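Local coordinates for protein methylmalonyl-CoA carboxyltransferase 12S subunit (Propionibacterium freudenreichii, PDB 1ON3) that transfers the carboxyl group of methylmalonyl-CoA to the biotin of the 1.3S subunit, as the hexameric core of the transcarboxylase complex, at residues V328-L342 / I362-L374. Residues are numbered along the deposited sequence; the frame is centred on the assembly and turned at random.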
loop_
_atom_site.group_PDB
_atom_site.type_symbol
_atom_site.label_atom_id
_atom_site.label_comp_id
_atom_site.label_asym_id
_atom_site.label_seq_id
_atom_site.Cartn_x
_atom_site.Cartn_y
_atom_site.Cartn_z
ATOM N N VAL E 328 -13.789 -27.299 3.921
ATOM C CA VAL E 328 -14.361 -26.575 5.057
ATOM C C VAL E 328 -13.848 -27.228 6.342
ATOM O O VAL E 328 -13.450 -28.402 6.345
ATOM C CB VAL E 328 -15.933 -26.618 5.113
ATOM C CG1 VAL E 328 -16.523 -25.958 3.875
ATOM C CG2 VAL E 328 -16.427 -28.053 5.270
ATOM N N GLY E 329 -13.848 -26.456 7.420
ATOM C CA GLY E 329 -13.442 -26.972 8.714
ATOM C C GLY E 329 -14.695 -26.998 9.580
ATOM O O GLY E 329 -15.382 -25.983 9.716
ATOM N N ILE E 330 -14.997 -28.146 10.173
ATOM C CA ILE E 330 -16.192 -28.279 11.002
ATOM C C ILE E 330 -15.813 -28.362 12.473
ATOM O O ILE E 330 -14.907 -29.104 12.830
ATOM C CB ILE E 330 -17.002 -29.543 10.609
ATOM C CG1 ILE E 330 -17.495 -29.393 9.163
ATOM C CG2 ILE E 330 -18.168 -29.753 11.574
ATOM C CD1 ILE E 330 -18.221 -30.577 8.624
ATOM N N VAL E 331 -16.495 -27.569 13.300
ATOM C CA VAL E 331 -16.267 -27.526 14.750
ATOM C C VAL E 331 -17.641 -27.851 15.334
ATOM O O VAL E 331 -18.602 -27.111 15.127
ATOM C CB VAL E 331 -15.817 -26.116 15.191
ATOM C CG1 VAL E 331 -15.507 -26.096 16.692
ATOM C CG2 VAL E 331 -14.567 -25.703 14.393
ATOM N N ALA E 332 -17.725 -28.954 16.065
ATOM C CA ALA E 332 -18.998 -29.408 16.592
ATOM C C ALA E 332 -18.916 -29.986 18.005
ATOM O O ALA E 332 -17.989 -30.729 18.328
ATOM C CB ALA E 332 -19.566 -30.460 15.628
ATOM N N ASN E 333 -19.888 -29.652 18.848
ATOM C CA ASN E 333 -19.882 -30.204 20.201
ATOM C C ASN E 333 -20.324 -31.664 20.139
ATOM O O ASN E 333 -21.115 -32.045 19.271
ATOM C CB ASN E 333 -20.813 -29.404 21.105
ATOM C CG ASN E 333 -20.592 -27.910 20.981
ATOM O OD1 ASN E 333 -21.405 -27.191 20.389
ATOM N ND2 ASN E 333 -19.486 -27.433 21.536
ATOM N N GLN E 334 -19.825 -32.476 21.068
ATOM C CA GLN E 334 -20.143 -33.910 21.109
ATOM C C GLN E 334 -20.972 -34.245 22.368
ATOM O O GLN E 334 -20.416 -34.580 23.408
ATOM C CB GLN E 334 -18.828 -34.707 21.108
ATOM C CG GLN E 334 -18.983 -36.230 21.067
ATOM C CD GLN E 334 -19.685 -36.707 19.815
ATOM O OE1 GLN E 334 -20.896 -36.539 19.667
ATOM N NE2 GLN E 334 -18.923 -37.298 18.894
ATOM N N PRO E 335 -22.315 -34.182 22.268
ATOM C CA PRO E 335 -23.201 -34.465 23.403
ATOM C C PRO E 335 -22.979 -35.804 24.097
ATOM O O PRO E 335 -23.282 -35.950 25.282
ATOM C CB PRO E 335 -24.599 -34.342 22.784
ATOM C CG PRO E 335 -24.395 -33.319 21.712
ATOM C CD PRO E 335 -23.115 -33.832 21.081
ATOM N N SER E 336 -22.448 -36.772 23.361
ATOM C CA SER E 336 -22.196 -38.091 23.916
ATOM C C SER E 336 -20.965 -38.179 24.820
ATOM O O SER E 336 -20.690 -39.240 25.377
ATOM C CB SER E 336 -22.084 -39.107 22.781
ATOM O OG SER E 336 -21.231 -38.618 21.758
ATOM N N VAL E 337 -20.223 -37.078 24.963
ATOM C CA VAL E 337 -19.036 -37.067 25.823
ATOM C C VAL E 337 -19.082 -35.848 26.746
ATOM O O VAL E 337 -19.058 -34.708 26.282
ATOM C CB VAL E 337 -17.718 -37.016 25.001
ATOM C CG1 VAL E 337 -16.528 -36.941 25.931
ATOM C CG2 VAL E 337 -17.606 -38.242 24.110
ATOM N N MET E 338 -19.165 -36.099 28.051
ATOM C CA MET E 338 -19.229 -35.037 29.041
ATOM C C MET E 338 -20.350 -34.044 28.745
ATOM O O MET E 338 -20.189 -32.840 28.966
ATOM C CB MET E 338 -17.895 -34.295 29.096
ATOM C CG MET E 338 -16.742 -35.109 29.668
ATOM S SD MET E 338 -15.229 -34.128 29.739
ATOM C CE MET E 338 -14.639 -34.398 28.106
ATOM N N SER E 339 -21.482 -34.558 28.257
ATOM C CA SER E 339 -22.657 -33.745 27.923
ATOM C C SER E 339 -22.383 -32.667 26.878
ATOM O O SER E 339 -23.163 -31.720 26.716
ATOM C CB SER E 339 -23.233 -33.086 29.182
ATOM O OG SER E 339 -23.651 -34.060 30.128
ATOM N N GLY E 340 -21.282 -32.808 26.154
ATOM C CA GLY E 340 -20.967 -31.804 25.151
ATOM C C GLY E 340 -20.398 -30.526 25.750
ATOM O O GLY E 340 -20.244 -29.523 25.049
ATOM N N CYS E 341 -20.095 -30.546 27.048
ATOM C CA CYS E 341 -19.514 -29.375 27.699
ATOM C C CYS E 341 -18.175 -29.004 27.073
ATOM O O CYS E 341 -17.428 -29.882 26.633
ATOM C CB CYS E 341 -19.247 -29.646 29.180
ATOM S SG CYS E 341 -20.711 -29.693 30.239
ATOM N N LEU E 342 -17.885 -27.708 27.013
ATOM C CA LEU E 342 -16.583 -27.253 26.522
ATOM C C LEU E 342 -15.725 -27.226 27.785
ATOM O O LEU E 342 -16.255 -27.015 28.881
ATOM C CB LEU E 342 -16.673 -25.838 25.921
ATOM C CG LEU E 342 -17.260 -25.766 24.505
ATOM C CD1 LEU E 342 -17.486 -24.304 24.102
ATOM C CD2 LEU E 342 -16.311 -26.447 23.536
ATOM N N ILE E 362 -9.955 -21.331 4.717
ATOM C CA ILE E 362 -10.895 -22.454 4.776
ATOM C C ILE E 362 -12.113 -22.034 5.622
ATOM O O ILE E 362 -11.970 -21.755 6.818
ATOM C CB ILE E 362 -10.208 -23.670 5.444
ATOM C CG1 ILE E 362 -8.998 -24.092 4.605
ATOM C CG2 ILE E 362 -11.202 -24.826 5.639
ATOM C CD1 ILE E 362 -8.204 -25.230 5.193
ATOM N N PRO E 363 -13.319 -21.975 5.019
ATOM C CA PRO E 363 -14.514 -21.579 5.787
ATOM C C PRO E 363 -14.722 -22.482 6.995
ATOM O O PRO E 363 -14.325 -23.643 6.988
ATOM C CB PRO E 363 -15.656 -21.729 4.781
ATOM C CG PRO E 363 -14.988 -21.465 3.466
ATOM C CD PRO E 363 -13.671 -22.235 3.612
ATOM N N LEU E 364 -15.379 -21.934 8.011
ATOM C CA LEU E 364 -15.645 -22.630 9.257
ATOM C C LEU E 364 -17.134 -22.863 9.469
ATOM O O LEU E 364 -17.933 -21.920 9.454
ATOM C CB LEU E 364 -15.077 -21.810 10.426
ATOM C CG LEU E 364 -13.544 -21.896 10.531
ATOM C CD1 LEU E 364 -12.987 -20.687 11.251
ATOM C CD2 LEU E 364 -13.159 -23.191 11.208
ATOM N N VAL E 365 -17.487 -24.121 9.691
ATOM C CA VAL E 365 -18.869 -24.520 9.913
ATOM C C VAL E 365 -19.006 -25.096 11.318
ATOM O O VAL E 365 -18.320 -26.055 11.679
ATOM C CB VAL E 365 -19.306 -25.590 8.880
ATOM C CG1 VAL E 365 -20.741 -26.053 9.165
ATOM C CG2 VAL E 365 -19.202 -25.013 7.471
ATOM N N GLN E 366 -19.882 -24.485 12.106
ATOM C CA GLN E 366 -20.137 -24.917 13.483
ATOM C C GLN E 366 -21.474 -25.642 13.623
ATOM O O GLN E 366 -22.478 -25.223 13.034
ATOM C CB GLN E 366 -20.168 -23.707 14.441
ATOM C CG GLN E 366 -18.822 -23.004 14.680
ATOM C CD GLN E 366 -18.243 -22.400 13.409
ATOM O OE1 GLN E 366 -17.144 -22.763 12.990
ATOM N NE2 GLN E 366 -18.983 -21.473 12.794
ATOM N N LEU E 367 -21.472 -26.728 14.397
ATOM C CA LEU E 367 -22.692 -27.484 14.703
ATOM C C LEU E 367 -22.764 -27.383 16.230
ATOM O O LEU E 367 -21.922 -27.932 16.943
ATOM C CB LEU E 367 -22.570 -28.938 14.251
ATOM C CG LEU E 367 -22.347 -29.124 12.750
ATOM C CD1 LEU E 367 -22.282 -30.630 12.451
ATOM C CD2 LEU E 367 -23.459 -28.443 11.948
ATOM N N VAL E 368 -23.774 -26.668 16.718
ATOM C CA VAL E 368 -23.903 -26.398 18.142
ATOM C C VAL E 368 -24.934 -27.152 18.985
ATOM O O VAL E 368 -26.115 -27.221 18.646
ATOM C CB VAL E 368 -24.139 -24.876 18.362
ATOM C CG1 VAL E 368 -24.138 -24.546 19.857
ATOM C CG2 VAL E 368 -23.066 -24.064 17.643
ATOM N N ASP E 369 -24.450 -27.697 20.097
ATOM C CA ASP E 369 -25.265 -28.392 21.086
ATOM C C ASP E 369 -24.375 -28.399 22.327
ATOM O O ASP E 369 -23.760 -29.406 22.660
ATOM C CB ASP E 369 -25.588 -29.823 20.657
ATOM C CG ASP E 369 -26.680 -30.442 21.513
ATOM O OD1 ASP E 369 -27.027 -29.822 22.546
ATOM O OD2 ASP E 369 -27.184 -31.535 21.170
ATOM N N VAL E 370 -24.300 -27.254 22.997
ATOM C CA VAL E 370 -23.433 -27.092 24.162
ATOM C C VAL E 370 -24.198 -26.485 25.344
ATOM O O VAL E 370 -24.800 -25.417 25.232
ATOM C CB VAL E 370 -22.191 -26.214 23.766
ATOM C CG1 VAL E 370 -22.643 -24.812 23.327
ATOM C CG2 VAL E 370 -21.187 -26.144 24.923
ATOM N N PRO E 371 -24.168 -27.156 26.497
ATOM C CA PRO E 371 -24.874 -26.686 27.699
ATOM C C PRO E 371 -24.107 -25.709 28.583
ATOM O O PRO E 371 -24.663 -25.160 29.539
ATOM C CB PRO E 371 -25.177 -27.986 28.420
ATOM C CG PRO E 371 -23.895 -28.730 28.223
ATOM C CD PRO E 371 -23.532 -28.465 26.751
ATOM N N GLY E 372 -22.831 -25.514 28.274
ATOM C CA GLY E 372 -21.985 -24.602 29.029
ATOM C C GLY E 372 -20.582 -25.175 29.130
ATOM O O GLY E 372 -20.250 -26.140 28.424
ATOM N N PHE E 373 -19.747 -24.578 29.979
ATOM C CA PHE E 373 -18.404 -25.099 30.186
ATOM C C PHE E 373 -18.496 -26.123 31.318
ATOM O O PHE E 373 -19.423 -26.094 32.137
ATOM C CB PHE E 373 -17.416 -23.979 30.535
ATOM C CG PHE E 373 -17.112 -23.062 29.375
ATOM C CD1 PHE E 373 -17.901 -21.943 29.123
ATOM C CD2 PHE E 373 -16.064 -23.351 28.507
ATOM C CE1 PHE E 373 -17.652 -21.126 28.021
ATOM C CE2 PHE E 373 -15.803 -22.545 27.400
ATOM C CZ PHE E 373 -16.604 -21.427 27.161
ATOM N N LEU E 374 -17.547 -27.044 31.344
ATOM C CA LEU E 374 -17.508 -28.099 32.339
ATOM C C LEU E 374 -17.226 -27.604 33.753
ATOM O O LEU E 374 -16.188 -26.991 34.011
ATOM C CB LEU E 374 -16.446 -29.115 31.939
ATOM C CG LEU E 374 -16.199 -30.293 32.871
ATOM C CD1 LEU E 374 -17.410 -31.237 32.825
ATOM C CD2 LEU E 374 -14.925 -31.025 32.423
HETATM O O HOH W 1 -24.532 -31.232 24.459
#
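Strands 328-333 and 364-370 run parallel, 14° apart, joined by five backbone hydrogen bonds from Gly329 N to Pro363 O (2.9 Å) through to Asn333 N and Leu367 O. On one face, covered by helix 293-299, the small Ala332 meets Leu367 CB to CB at 3.6 Å. On the other, Val331, packed against Phe353 of helix 344-359, lies beside Gln366, whose buried amide is satisfied by Thr404 and Tyr395. At the end of the strand, Asn333 puts its side-chain OD1 where a backbone carbonyl would otherwise accept: with CG beside its own N (chi1 -48°), OD1 receives Asp369 N at 3.1 Å, the donor tilted 23° from the amide plane, while the amide group packs on Val370 CB. Pro335 CG packs 3.4 Å from Asp369 OD2, which is held by a salt bridge to Arg408 and a hydrogen bond to Tyr290 OH. Gly340 has no CB to press on Asp369 O. The two segments pair again where Leu342 N binds Gly372 O and Leu374 N binds Leu342 O (2.8 Å); Leu342 CB packs obliquely on the Phe373 ring. Helix 344-359 connects the strands in a beta-alpha-beta crossover of the crotonase-like C-terminal carboxyltransferase domain; the loop after strand 364-370 lies near the ligands, the Phe373 side chain about 6 Å from bound methylmalonyl-CoA.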